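Local coordinates for protein putative L-alanine-DL-glutamate epimerase (Burkholderia xenovorans, PDB 3GO2) that probably acts as a racemase or epimerase of the mandelate racemase/muconate lactonizing enzyme family and binds magnesium, at residues L115-H125 / V336-D347. Numbering follows the deposited sequence.
Sequences LRDRVPVYWSH and VPNLRIMETDID
The modified (β/α)-barrel typical of the mandelate racemase/muconate lactonizing enzyme family is closed here by its first and last strands, 118-123 and 342-344, which pair in parallel and run toward the ligand pocket at His125, a residue that binds fumarate and 2-oxoglutarate. Four backbone hydrogen bonds alternate between the two strands, from Met342 N to Pro120 O (3.0 Å) through Ser124 N to Thr344 O (2.8 Å). Tyr122 lays one ring face over Glu343 CA, 3.8 Å from the ring centroid, while Ile341 CG2 meets the ring edge; Tyr122 OH is hydrogen-bonded to Lys163, which binds 2-oxoglutarate. Glu343, extended with CG anti to the backbone N (chi1 -175°), receives Ser124 OG on the anti lone pair of OE2 at 2.6 Å, and Asn319 N holds its OE1. In the pocket, His125 ND1 donates in its ring plane to the syn lone pair of Asp345 OD1 (2.7 Å), which probably fixes the imidazole's rotation. Ahead of the strands, Arg116 NH1 and NH2 grip the Val336 and Pro337 carbonyls, with Leu339 CD2 over the guanidinium. Beyond them, Ile346 CB sits over the five-membered ring of Trp123, whose NE1 donates a hydrogen bond to Asp347 OD2 (3.1 Å) from above the plane of a carboxylate that OD1 ties to Arg130 in a salt bridge.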
loop_
_atom_site.group_PDB
_atom_site.type_symbol
_atom_site.label_atom_id
_atom_site.label_comp_id
_atom_site.label_asym_id
_atom_site.label_seq_id
_atom_site.Cartn_x
_atom_site.Cartn_y
_atom_site.Cartn_z
ATOM N N LEU A 115 39.231 3.895 -2.499
ATOM C CA LEU A 115 39.146 3.695 -1.065
ATOM C C LEU A 115 39.591 2.280 -0.686
ATOM O O LEU A 115 39.522 1.904 0.467
ATOM C CB LEU A 115 37.768 4.115 -0.494
ATOM C CG LEU A 115 36.514 3.581 -1.164
ATOM C CD1 LEU A 115 36.449 2.048 -1.058
ATOM C CD2 LEU A 115 35.271 4.193 -0.513
ATOM N N ARG A 116 40.072 1.522 -1.668
ATOM C CA ARG A 116 40.820 0.271 -1.429
ATOM C C ARG A 116 41.799 0.058 -2.586
ATOM O O ARG A 116 41.570 0.597 -3.688
ATOM C CB ARG A 116 39.862 -0.926 -1.271
ATOM C CG ARG A 116 38.958 -1.150 -2.495
ATOM C CD ARG A 116 37.962 -2.312 -2.310
ATOM N NE ARG A 116 36.945 -2.013 -1.307
ATOM C CZ ARG A 116 35.821 -1.352 -1.548
ATOM N NH1 ARG A 116 35.574 -0.853 -2.762
ATOM N NH2 ARG A 116 34.947 -1.156 -0.558
ATOM N N ASP A 117 42.851 -0.738 -2.314
ATOM C CA ASP A 117 43.972 -1.010 -3.225
ATOM C C ASP A 117 43.839 -2.321 -3.955
ATOM O O ASP A 117 44.526 -2.560 -4.938
ATOM C CB ASP A 117 45.310 -1.113 -2.415
ATOM C CG ASP A 117 45.740 0.200 -1.830
ATOM O OD1 ASP A 117 45.144 1.257 -2.158
ATOM O OD2 ASP A 117 46.708 0.183 -1.051
ATOM N N ARG A 118 43.019 -3.204 -3.410
ATOM C CA ARG A 118 42.844 -4.552 -3.922
ATOM C C ARG A 118 41.375 -4.904 -3.801
ATOM O O ARG A 118 40.694 -4.412 -2.890
ATOM C CB ARG A 118 43.685 -5.530 -3.109
ATOM C CG ARG A 118 45.172 -5.187 -3.153
ATOM C CD ARG A 118 46.017 -6.341 -2.743
ATOM N NE ARG A 118 47.428 -5.989 -2.883
ATOM C CZ ARG A 118 48.426 -6.855 -2.761
ATOM N NH1 ARG A 118 48.167 -8.130 -2.515
ATOM N NH2 ARG A 118 49.688 -6.444 -2.914
ATOM N N VAL A 119 40.898 -5.775 -4.681
ATOM C CA VAL A 119 39.475 -6.101 -4.762
ATOM C C VAL A 119 39.280 -7.609 -4.706
ATOM O O VAL A 119 39.798 -8.325 -5.553
ATOM C CB VAL A 119 38.889 -5.562 -6.114
ATOM C CG1 VAL A 119 37.437 -5.961 -6.260
ATOM C CG2 VAL A 119 39.047 -4.033 -6.211
ATOM N N PRO A 120 38.528 -8.114 -3.716
ATOM C CA PRO A 120 38.279 -9.556 -3.753
ATOM C C PRO A 120 37.438 -9.908 -4.966
ATOM O O PRO A 120 36.507 -9.172 -5.332
ATOM C CB PRO A 120 37.507 -9.834 -2.460
ATOM C CG PRO A 120 37.807 -8.660 -1.597
ATOM C CD PRO A 120 37.931 -7.490 -2.524
ATOM N N VAL A 121 37.806 -11.018 -5.597
ATOM C CA VAL A 121 37.089 -11.512 -6.748
ATOM C C VAL A 121 36.489 -12.883 -6.514
ATOM O O VAL A 121 36.776 -13.566 -5.524
ATOM C CB VAL A 121 37.958 -11.532 -8.041
ATOM C CG1 VAL A 121 38.422 -10.133 -8.376
ATOM C CG2 VAL A 121 39.135 -12.502 -7.924
ATOM N N TYR A 122 35.605 -13.256 -7.426
ATOM C CA TYR A 122 35.226 -14.653 -7.604
ATOM C C TYR A 122 35.579 -15.075 -9.021
ATOM O O TYR A 122 35.514 -14.269 -9.955
ATOM C CB TYR A 122 33.747 -14.898 -7.278
ATOM C CG TYR A 122 32.672 -14.307 -8.190
ATOM C CD1 TYR A 122 32.216 -14.999 -9.311
ATOM C CD2 TYR A 122 32.097 -13.075 -7.907
ATOM C CE1 TYR A 122 31.228 -14.484 -10.129
ATOM C CE2 TYR A 122 31.083 -12.563 -8.712
ATOM C CZ TYR A 122 30.648 -13.268 -9.806
ATOM O OH TYR A 122 29.652 -12.736 -10.609
ATOM N N TRP A 123 36.021 -16.320 -9.159
ATOM C CA TRP A 123 36.347 -16.908 -10.436
ATOM C C TRP A 123 35.034 -17.378 -11.060
ATOM O O TRP A 123 34.424 -18.371 -10.609
ATOM C CB TRP A 123 37.346 -18.069 -10.221
ATOM C CG TRP A 123 37.700 -18.897 -11.413
ATOM C CD1 TRP A 123 37.091 -18.918 -12.639
ATOM C CD2 TRP A 123 38.755 -19.873 -11.480
ATOM N NE1 TRP A 123 37.692 -19.849 -13.452
ATOM C CE2 TRP A 123 38.711 -20.451 -12.761
ATOM C CE3 TRP A 123 39.724 -20.308 -10.571
ATOM C CZ2 TRP A 123 39.625 -21.448 -13.176
ATOM C CZ3 TRP A 123 40.625 -21.293 -10.980
ATOM C CH2 TRP A 123 40.567 -21.843 -12.264
ATOM N N SER A 124 34.608 -16.641 -12.078
ATOM C CA SER A 124 33.304 -16.860 -12.707
ATOM C C SER A 124 33.344 -17.894 -13.819
ATOM O O SER A 124 34.423 -18.287 -14.282
ATOM C CB SER A 124 32.771 -15.519 -13.198
ATOM O OG SER A 124 31.373 -15.567 -13.448
ATOM N N HIS A 125 32.174 -18.346 -14.262
ATOM C CA HIS A 125 32.093 -19.382 -15.310
ATOM C C HIS A 125 33.040 -20.548 -15.031
ATOM O O HIS A 125 33.831 -20.992 -15.906
ATOM C CB HIS A 125 32.347 -18.766 -16.667
ATOM C CG HIS A 125 31.407 -17.634 -16.954
ATOM N ND1 HIS A 125 31.753 -16.318 -16.747
ATOM C CD2 HIS A 125 30.100 -17.634 -17.316
ATOM C CE1 HIS A 125 30.707 -15.550 -17.010
ATOM N NE2 HIS A 125 29.696 -16.321 -17.362
ATOM N N VAL A 336 33.915 2.453 -5.086
ATOM C CA VAL A 336 32.582 2.217 -4.500
ATOM C C VAL A 336 32.677 1.663 -3.076
ATOM O O VAL A 336 33.241 0.591 -2.890
ATOM C CB VAL A 336 31.776 1.257 -5.373
ATOM C CG1 VAL A 336 30.519 0.831 -4.654
ATOM C CG2 VAL A 336 31.445 1.953 -6.718
ATOM N N PRO A 337 32.134 2.376 -2.049
ATOM C CA PRO A 337 32.244 1.803 -0.704
ATOM C C PRO A 337 31.463 0.511 -0.555
ATOM O O PRO A 337 31.972 -0.456 0.028
ATOM C CB PRO A 337 31.620 2.874 0.208
ATOM C CG PRO A 337 30.757 3.678 -0.689
ATOM C CD PRO A 337 31.467 3.686 -2.021
ATOM N N ASN A 338 30.249 0.491 -1.082
ATOM C CA ASN A 338 29.319 -0.619 -0.882
ATOM C C ASN A 338 29.541 -1.738 -1.916
ATOM O O ASN A 338 28.660 -2.065 -2.695
ATOM C CB ASN A 338 27.856 -0.115 -0.861
ATOM C CG ASN A 338 27.475 0.716 -2.104
ATOM O OD1 ASN A 338 28.227 1.603 -2.515
ATOM N ND2 ASN A 338 26.296 0.453 -2.666
ATOM N N LEU A 339 30.756 -2.303 -1.915
ATOM C CA LEU A 339 31.176 -3.306 -2.889
ATOM C C LEU A 339 31.078 -4.709 -2.299
ATOM O O LEU A 339 31.777 -5.038 -1.324
ATOM C CB LEU A 339 32.613 -3.047 -3.356
ATOM C CG LEU A 339 33.216 -4.061 -4.328
ATOM C CD1 LEU A 339 32.625 -3.928 -5.740
ATOM C CD2 LEU A 339 34.751 -3.909 -4.369
ATOM N N ARG A 340 30.239 -5.551 -2.894
ATOM C CA ARG A 340 30.084 -6.921 -2.407
ATOM C C ARG A 340 31.303 -7.794 -2.691
ATOM O O ARG A 340 31.825 -8.490 -1.786
ATOM C CB ARG A 340 28.847 -7.616 -3.039
ATOM C CG ARG A 340 28.632 -9.039 -2.490
ATOM C CD ARG A 340 28.299 -8.975 -1.023
ATOM N NE ARG A 340 28.234 -10.257 -0.344
ATOM C CZ ARG A 340 29.260 -10.857 0.263
ATOM N NH1 ARG A 340 30.487 -10.347 0.211
ATOM N NH2 ARG A 340 29.064 -11.997 0.898
ATOM N N ILE A 341 31.707 -7.776 -3.958
ATOM C CA ILE A 341 32.734 -8.652 -4.547
ATOM C C ILE A 341 32.822 -8.268 -6.025
ATOM O O ILE A 341 31.930 -7.577 -6.517
ATOM C CB ILE A 341 32.353 -10.139 -4.406
ATOM C CG1 ILE A 341 33.533 -11.052 -4.705
ATOM C CG2 ILE A 341 31.177 -10.518 -5.309
ATOM C CD1 ILE A 341 33.324 -12.472 -4.144
ATOM N N MET A 342 33.877 -8.693 -6.733
ATOM C CA MET A 342 34.003 -8.446 -8.183
ATOM C C MET A 342 34.130 -9.755 -8.968
ATOM O O MET A 342 34.935 -10.624 -8.653
ATOM C CB MET A 342 35.180 -7.509 -8.536
ATOM C CG MET A 342 35.409 -7.300 -10.066
ATOM S SD MET A 342 36.529 -5.892 -10.364
ATOM C CE MET A 342 37.178 -6.460 -11.982
ATOM N N GLU A 343 33.301 -9.890 -9.987
ATOM C CA GLU A 343 33.388 -10.999 -10.921
ATOM C C GLU A 343 34.624 -10.911 -11.794
ATOM O O GLU A 343 34.971 -9.854 -12.253
ATOM C CB GLU A 343 32.163 -10.953 -11.857
ATOM C CG GLU A 343 32.085 -12.142 -12.813
ATOM C CD GLU A 343 30.857 -12.117 -13.696
ATOM O OE1 GLU A 343 30.263 -11.025 -13.872
ATOM O OE2 GLU A 343 30.493 -13.200 -14.210
ATOM N N THR A 344 35.251 -12.044 -12.088
ATOM C CA THR A 344 36.231 -12.064 -13.177
ATOM C C THR A 344 36.325 -13.484 -13.723
ATOM O O THR A 344 36.078 -14.436 -12.993
ATOM C CB THR A 344 37.616 -11.537 -12.711
ATOM O OG1 THR A 344 38.393 -11.170 -13.843
ATOM C CG2 THR A 344 38.364 -12.583 -11.882
ATOM N N ASP A 345 36.679 -13.615 -14.991
ATOM C CA ASP A 345 36.948 -14.939 -15.579
ATOM C C ASP A 345 38.433 -15.178 -15.454
ATOM O O ASP A 345 39.261 -14.364 -15.897
ATOM C CB ASP A 345 36.516 -14.985 -17.049
ATOM C CG ASP A 345 35.005 -15.049 -17.216
ATOM O OD1 ASP A 345 34.310 -15.594 -16.328
ATOM O OD2 ASP A 345 34.502 -14.594 -18.268
ATOM N N ILE A 346 38.792 -16.295 -14.844
ATOM C CA ILE A 346 40.196 -16.646 -14.686
ATOM C C ILE A 346 40.669 -17.499 -15.880
ATOM O O ILE A 346 41.870 -17.511 -16.200
ATOM C CB ILE A 346 40.424 -17.316 -13.302
ATOM C CG1 ILE A 346 40.254 -16.290 -12.169
ATOM C CG2 ILE A 346 41.791 -17.964 -13.213
ATOM C CD1 ILE A 346 41.138 -15.037 -12.273
ATOM N N ASP A 347 39.733 -18.187 -16.535
ATOM C CA ASP A 347 40.001 -18.879 -17.804
ATOM C C ASP A 347 40.133 -17.833 -18.913
ATOM O O ASP A 347 39.186 -17.075 -19.182
ATOM C CB ASP A 347 38.901 -19.878 -18.145
ATOM C CG ASP A 347 38.740 -20.973 -17.094
ATOM O OD1 ASP A 347 39.656 -21.824 -16.987
ATOM O OD2 ASP A 347 37.696 -20.964 -16.383
HETATM O O HOH W 1 36.622 -18.281 -16.031
HETATM O O HOH W 2 35.647 -22.828 -16.306
#